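Long-range contacts in copper-transporting ATPase PAA2, chloroplastic (Arabidopsis thaliana, PDB 5LBK), which uses ATP hydrolysis to carry copper across the chloroplast thylakoid membrane, the chain here being its nucleotide-binding (N) domain: residues A24-K29 / K49-R54; D69-A74 / V121-E126. One frame throughout, in Å; residues are numbered along the deposited sequence.

Interaction 1 of 2, residues A24-K29 / K49-R54; sequences AAAVEK and KTPETR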
loop_
_atom_site.group_PDB
_atom_site.type_symbol
_atom_site.label_atom_id
_atom_site.label_comp_id
_atom_site.label_asym_id
_atom_site.label_seq_id
_atom_site.Cartn_x
_atom_site.Cartn_y
_atom_site.Cartn_z
ATOM N N ALA A 24 0.960 3.748 -3.095
ATOM C CA ALA A 24 1.954 2.941 -2.393
ATOM C C ALA A 24 3.366 3.372 -2.793
ATOM O O ALA A 24 4.261 3.461 -1.955
ATOM C CB ALA A 24 1.749 1.469 -2.683
ATOM N N ALA A 25 3.583 3.614 -4.077
ATOM C CA ALA A 25 4.907 4.074 -4.503
ATOM C C ALA A 25 5.249 5.477 -3.985
ATOM O O ALA A 25 6.438 5.783 -3.751
ATOM C CB ALA A 25 4.979 4.028 -6.029
ATOM N N ALA A 26 4.252 6.350 -3.813
ATOM C CA ALA A 26 4.515 7.652 -3.198
ATOM C C ALA A 26 5.054 7.482 -1.790
ATOM O O ALA A 26 5.999 8.176 -1.384
ATOM C CB ALA A 26 3.250 8.500 -3.148
ATOM N N VAL A 27 4.445 6.575 -1.021
ATOM C CA VAL A 27 4.932 6.314 0.332
ATOM C C VAL A 27 6.296 5.636 0.312
ATOM O O VAL A 27 7.158 5.937 1.168
ATOM C CB VAL A 27 3.890 5.476 1.104
ATOM C CG1 VAL A 27 4.401 5.121 2.456
ATOM C CG2 VAL A 27 2.645 6.239 1.250
ATOM N N GLU A 28 6.521 4.721 -0.616
ATOM C CA GLU A 28 7.731 3.912 -0.672
ATOM C C GLU A 28 8.873 4.595 -1.417
ATOM O O GLU A 28 9.918 3.977 -1.583
ATOM C CB GLU A 28 7.427 2.572 -1.316
ATOM C CG GLU A 28 6.445 1.743 -0.504
ATOM C CD GLU A 28 7.096 1.068 0.651
ATOM O OE1 GLU A 28 7.331 -0.148 0.554
ATOM O OE2 GLU A 28 7.420 1.755 1.620
ATOM N N LYS A 29 8.702 5.866 -1.787
ATOM C CA LYS A 29 9.564 6.540 -2.759
ATOM C C LYS A 29 11.050 6.341 -2.468
ATOM O O LYS A 29 11.823 5.937 -3.349
ATOM C CB LYS A 29 9.223 8.031 -2.781
ATOM C CG LYS A 29 9.627 8.779 -4.079
ATOM C CD LYS A 29 8.861 8.254 -5.302
ATOM C CE LYS A 29 9.249 9.005 -6.540
ATOM N NZ LYS A 29 8.676 8.388 -7.794
ATOM N N LYS A 49 2.701 8.560 -12.496
ATOM C CA LYS A 49 3.210 9.731 -11.794
ATOM C C LYS A 49 2.790 9.637 -10.336
ATOM O O LYS A 49 1.592 9.615 -10.034
ATOM C CB LYS A 49 2.676 11.020 -12.408
ATOM C CG LYS A 49 3.263 12.286 -11.809
ATOM C CD LYS A 49 4.713 12.504 -12.245
ATOM C CE LYS A 49 4.812 12.818 -13.743
ATOM N NZ LYS A 49 6.189 13.227 -14.134
ATOM N N THR A 50 3.770 9.601 -9.434
ATOM C CA THR A 50 3.409 9.461 -8.037
ATOM C C THR A 50 3.112 10.838 -7.437
ATOM O O THR A 50 3.808 11.808 -7.740
ATOM C CB THR A 50 4.538 8.773 -7.249
ATOM O OG1 THR A 50 5.756 9.509 -7.418
ATOM C CG2 THR A 50 4.760 7.347 -7.749
ATOM N N PRO A 51 2.092 10.961 -6.591
ATOM C CA PRO A 51 1.826 12.253 -5.951
ATOM C C PRO A 51 2.924 12.647 -4.974
ATOM O O PRO A 51 3.664 11.815 -4.438
ATOM C CB PRO A 51 0.502 12.031 -5.219
ATOM C CG PRO A 51 0.476 10.580 -4.950
ATOM C CD PRO A 51 1.108 9.947 -6.189
ATOM N N GLU A 52 3.011 13.955 -4.751
ATOM C CA GLU A 52 4.069 14.510 -3.926
ATOM C C GLU A 52 3.806 14.226 -2.451
ATOM O O GLU A 52 2.672 14.010 -2.015
ATOM C CB GLU A 52 4.196 16.017 -4.154
ATOM C CG GLU A 52 4.547 16.413 -5.586
ATOM C CD GLU A 52 5.952 16.012 -5.998
ATOM O OE1 GLU A 52 6.683 15.457 -5.158
ATOM O OE2 GLU A 52 6.333 16.268 -7.163
ATOM N N THR A 53 4.885 14.213 -1.679
ATOM C CA THR A 53 4.784 14.044 -0.240
ATOM C C THR A 53 5.863 14.869 0.436
ATOM O O THR A 53 7.009 14.880 -0.015
ATOM C CB THR A 53 4.953 12.588 0.187
ATOM O OG1 THR A 53 6.255 12.124 -0.180
ATOM C CG2 THR A 53 3.919 11.735 -0.453
ATOM N N ARG A 54 5.510 15.515 1.540
ATOM C CA ARG A 54 6.505 16.158 2.384
ATOM C C ARG A 54 6.427 15.497 3.752
ATOM O O ARG A 54 5.576 15.833 4.578
ATOM C CB ARG A 54 6.313 17.668 2.490
ATOM C CG ARG A 54 7.252 18.298 3.536
ATOM C CD ARG A 54 7.601 19.749 3.209
ATOM N NE ARG A 54 8.653 20.293 4.073
ATOM C CZ ARG A 54 9.961 20.125 3.876
ATOM N NH1 ARG A 54 10.831 20.674 4.717
ATOM N NH2 ARG A 54 10.412 19.400 2.849
HETATM O O HOH W 1 7.177 10.369 -2.279
#
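Ala-26 and Thr-50 mark the nearest backbone approach, with CA atoms 5.3 Å apart, where the last turn of helix 17-27 passes the irregular segment 49-54. Ala-26 points its methyl at that segment. Its CB lies 3.6 Å from the carbonyl O of Pro-51 and also meets CG of the same proline at 3.9 Å, so a polar and an apolar part of Pro-51 both close on one small side chain. Thr-50 divides its two branches between different partners. With chi1 at 56°, OG1 stands between the backbone N and the carbonyl carbon, while CG2 is turned anti to the carbonyl carbon and comes to 3.7 Å from Ala-25 CB. The OG1 branch accepts a hydrogen bond from Lys-29 NZ across 3.2 Å; the two side chains reach toward each other tip to tip, the lysine bent at chi2 (64°) and extended beyond it. In the N-domain fold, an antiparallel sheet with helices packed against it, this loop follows helix 34-45 and leads into strand 56-59, crossing the end of helix 17-27 on its way. Ile-68 of strand 63-68 touches Ala-26, Pro-51 and Thr-53, so a sheet residue joins both segments of the contact, and Ala-25 also packs on Ala-43 of helix 34-45. Further along the loop, the hydroxyl of Thr-53 is too far from the carbonyl of Ala-26 for a direct bond, and a water spans the gap. The water donates to Ala-26 O at 2.6 Å and is hydrogen-bonded to Thr-53 OG1 at 2.9 Å.

Interaction 2 of 2, residues D69-A74 / V121-E126; sequences DGRFVA and VGREGE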
loop_
_atom_site.group_PDB
_atom_site.type_symbol
_atom_site.label_atom_id
_atom_site.label_comp_id
_atom_site.label_asym_id
_atom_site.label_seq_id
_atom_site.Cartn_x
_atom_site.Cartn_y
_atom_site.Cartn_z
ATOM N N ASP A 69 -1.908 14.135 -0.468
ATOM C CA ASP A 69 -2.996 15.071 -0.739
ATOM C C ASP A 69 -3.961 15.193 0.445
ATOM O O ASP A 69 -5.180 15.061 0.315
ATOM C CB ASP A 69 -3.740 14.668 -2.008
ATOM C CG ASP A 69 -4.638 15.761 -2.509
ATOM O OD1 ASP A 69 -4.141 16.639 -3.244
ATOM O OD2 ASP A 69 -5.833 15.755 -2.155
ATOM N N GLY A 70 -3.405 15.476 1.619
ATOM C CA GLY A 70 -4.230 15.818 2.761
ATOM C C GLY A 70 -4.719 14.648 3.588
ATOM O O GLY A 70 -5.417 14.866 4.588
ATOM N N ARG A 71 -4.360 13.418 3.224
ATOM C CA ARG A 71 -4.735 12.233 3.985
ATOM C C ARG A 71 -3.537 11.336 4.200
ATOM O O ARG A 71 -2.732 11.135 3.288
ATOM C CB ARG A 71 -5.809 11.453 3.277
ATOM C CG ARG A 71 -7.197 12.076 3.430
ATOM C CD ARG A 71 -7.842 11.626 4.749
ATOM N NE ARG A 71 -8.942 12.502 5.133
ATOM C CZ ARG A 71 -10.172 12.457 4.642
ATOM N NH1 ARG A 71 -10.495 11.559 3.720
ATOM N NH2 ARG A 71 -11.080 13.324 5.083
ATOM N N PHE A 72 -3.433 10.769 5.400
ATOM C CA PHE A 72 -2.376 9.809 5.662
ATOM C C PHE A 72 -2.662 8.481 4.963
ATOM O O PHE A 72 -3.806 8.012 4.921
ATOM C CB PHE A 72 -2.202 9.602 7.163
ATOM C CG PHE A 72 -1.427 10.744 7.807
ATOM C CD1 PHE A 72 -0.060 10.856 7.607
ATOM C CD2 PHE A 72 -2.082 11.746 8.488
ATOM C CE1 PHE A 72 0.633 11.944 8.162
ATOM C CE2 PHE A 72 -1.390 12.799 9.024
ATOM C CZ PHE A 72 -0.038 12.892 8.826
ATOM N N VAL A 73 -1.598 7.877 4.440
ATOM C CA VAL A 73 -1.591 6.582 3.751
ATOM C C VAL A 73 -0.463 5.772 4.371
ATOM O O VAL A 73 0.624 6.320 4.638
ATOM C CB VAL A 73 -1.370 6.744 2.230
ATOM C CG1 VAL A 73 -1.226 5.337 1.533
ATOM C CG2 VAL A 73 -2.501 7.591 1.599
ATOM N N ALA A 74 -0.737 4.521 4.688
ATOM C CA ALA A 74 0.225 3.613 5.317
ATOM C C ALA A 74 0.429 2.375 4.440
ATOM O O ALA A 74 -0.515 1.878 3.847
ATOM C CB ALA A 74 -0.261 3.235 6.711
ATOM N N VAL A 121 -1.970 -1.673 1.886
ATOM C CA VAL A 121 -2.106 -0.237 1.701
ATOM C C VAL A 121 -3.373 0.257 2.382
ATOM O O VAL A 121 -4.477 -0.238 2.110
ATOM C CB VAL A 121 -2.105 0.137 0.212
ATOM C CG1 VAL A 121 -2.082 1.632 0.041
ATOM C CG2 VAL A 121 -0.899 -0.513 -0.433
ATOM N N GLY A 122 -3.234 1.259 3.250
ATOM C CA GLY A 122 -4.370 1.811 3.955
ATOM C C GLY A 122 -4.403 3.328 3.924
ATOM O O GLY A 122 -3.374 3.978 3.759
ATOM N N ARG A 123 -5.613 3.891 4.053
ATOM C CA ARG A 123 -5.795 5.350 4.027
ATOM C C ARG A 123 -6.703 5.841 5.146
ATOM O O ARG A 123 -7.760 5.253 5.377
ATOM C CB ARG A 123 -6.365 5.791 2.681
ATOM C CG ARG A 123 -6.453 7.275 2.505
ATOM C CD ARG A 123 -6.592 7.520 1.035
ATOM N NE ARG A 123 -6.749 8.906 0.719
ATOM C CZ ARG A 123 -7.900 9.559 0.744
ATOM N NH1 ARG A 123 -9.034 8.950 1.084
ATOM N NH2 ARG A 123 -7.898 10.840 0.439
ATOM N N GLU A 124 -6.326 6.955 5.815
ATOM C CA GLU A 124 -7.109 7.422 6.952
ATOM C C GLU A 124 -8.525 7.733 6.470
ATOM O O GLU A 124 -8.723 8.311 5.401
ATOM C CB GLU A 124 -6.496 8.655 7.615
ATOM C CG GLU A 124 -6.976 8.863 9.095
ATOM C CD GLU A 124 -6.017 9.676 9.945
ATOM O OE1 GLU A 124 -5.326 10.543 9.378
ATOM O OE2 GLU A 124 -6.001 9.476 11.188
ATOM N N GLY A 125 -9.509 7.373 7.281
ATOM C CA GLY A 125 -10.901 7.560 6.929
ATOM C C GLY A 125 -11.508 6.435 6.125
ATOM O O GLY A 125 -12.721 6.460 5.885
ATOM N N GLU A 126 -10.715 5.449 5.704
ATOM C CA GLU A 126 -11.177 4.385 4.827
ATOM C C GLU A 126 -10.718 3.016 5.298
ATOM O O GLU A 126 -11.334 2.004 4.976
ATOM C CB GLU A 126 -10.650 4.581 3.401
ATOM C CG GLU A 126 -11.212 5.755 2.660
ATOM C CD GLU A 126 -10.852 5.681 1.213
ATOM O OE1 GLU A 126 -9.775 6.185 0.848
ATOM O OE2 GLU A 126 -11.624 5.063 0.448
#
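Val-121 meets Val-73 through their CG1 methyls, 4.1 Å apart, both on the side of the sheet that faces helix 17-27. Gly-122 pairs with Ala-74 through two backbone bonds: its O accepts from Ala-74 N at 2.8 Å, and its N donates to Ala-74 O at 2.9 Å. The local strands run antiparallel, 162° between their directions, and form the junction of strands 71-76 and 117-123 inside the six-stranded sheet of the N-domain. Arg-123, in the non-hydrogen-bonded pair with Val-73, extends from CG to NE and crosses Arg-71 at about a right angle. One face of its guanidinium lies over Arg-71 CG, which is 3.3 Å from Arg-123 NH2. The two cations come close as well, NH1 of Arg-71 standing 4.0 Å from NH1 of Arg-123; the latter is probably steadied by its salt bridge to Glu-126 OE1 at 2.9 Å, an oxygen also bonded to Tyr-15 OH. An alanine at Arg-123 would probably leave the Glu-126 carboxylate without its cationic mate and uncover the aliphatic stem of Arg-71. The N-H of Glu-124 donates to Phe-72 O, with N and O 2.9 Å apart, and the glutamate side chain runs beside that of Phe-72, pointing the same way, with OE1 at the ring edge 3.6 Å from CD2. Glu-124 and Gly-125 are the central residues of a type II beta turn, closed by Glu-126 N bonding to Arg-123 O, through which the chain swings back into strand 127-134.

The two contacts lie in series along the chain, interaction 1 closing before interaction 2 opens, yet their centres are only 12 Å apart. Helix 17-27 connects them: residues of its last turn that face away from the 49-54 loop pack on the sheet. Val-27 CG2 comes to 3.9 Å from Val-73 O, and Ala-24 CB to 4.0 Å from Val-121 CG2. Interaction 1 therefore joins the side of the helix end that carries Ala-25 and Ala-26 to the loop, while interaction 2 supplies part of the sheet surface beneath it. Helix 34-45, between the segments of interaction 1, starts at the proline of a His-Pro pair, consistent with the signature associated with nucleotide binding in P1B-type ATPases.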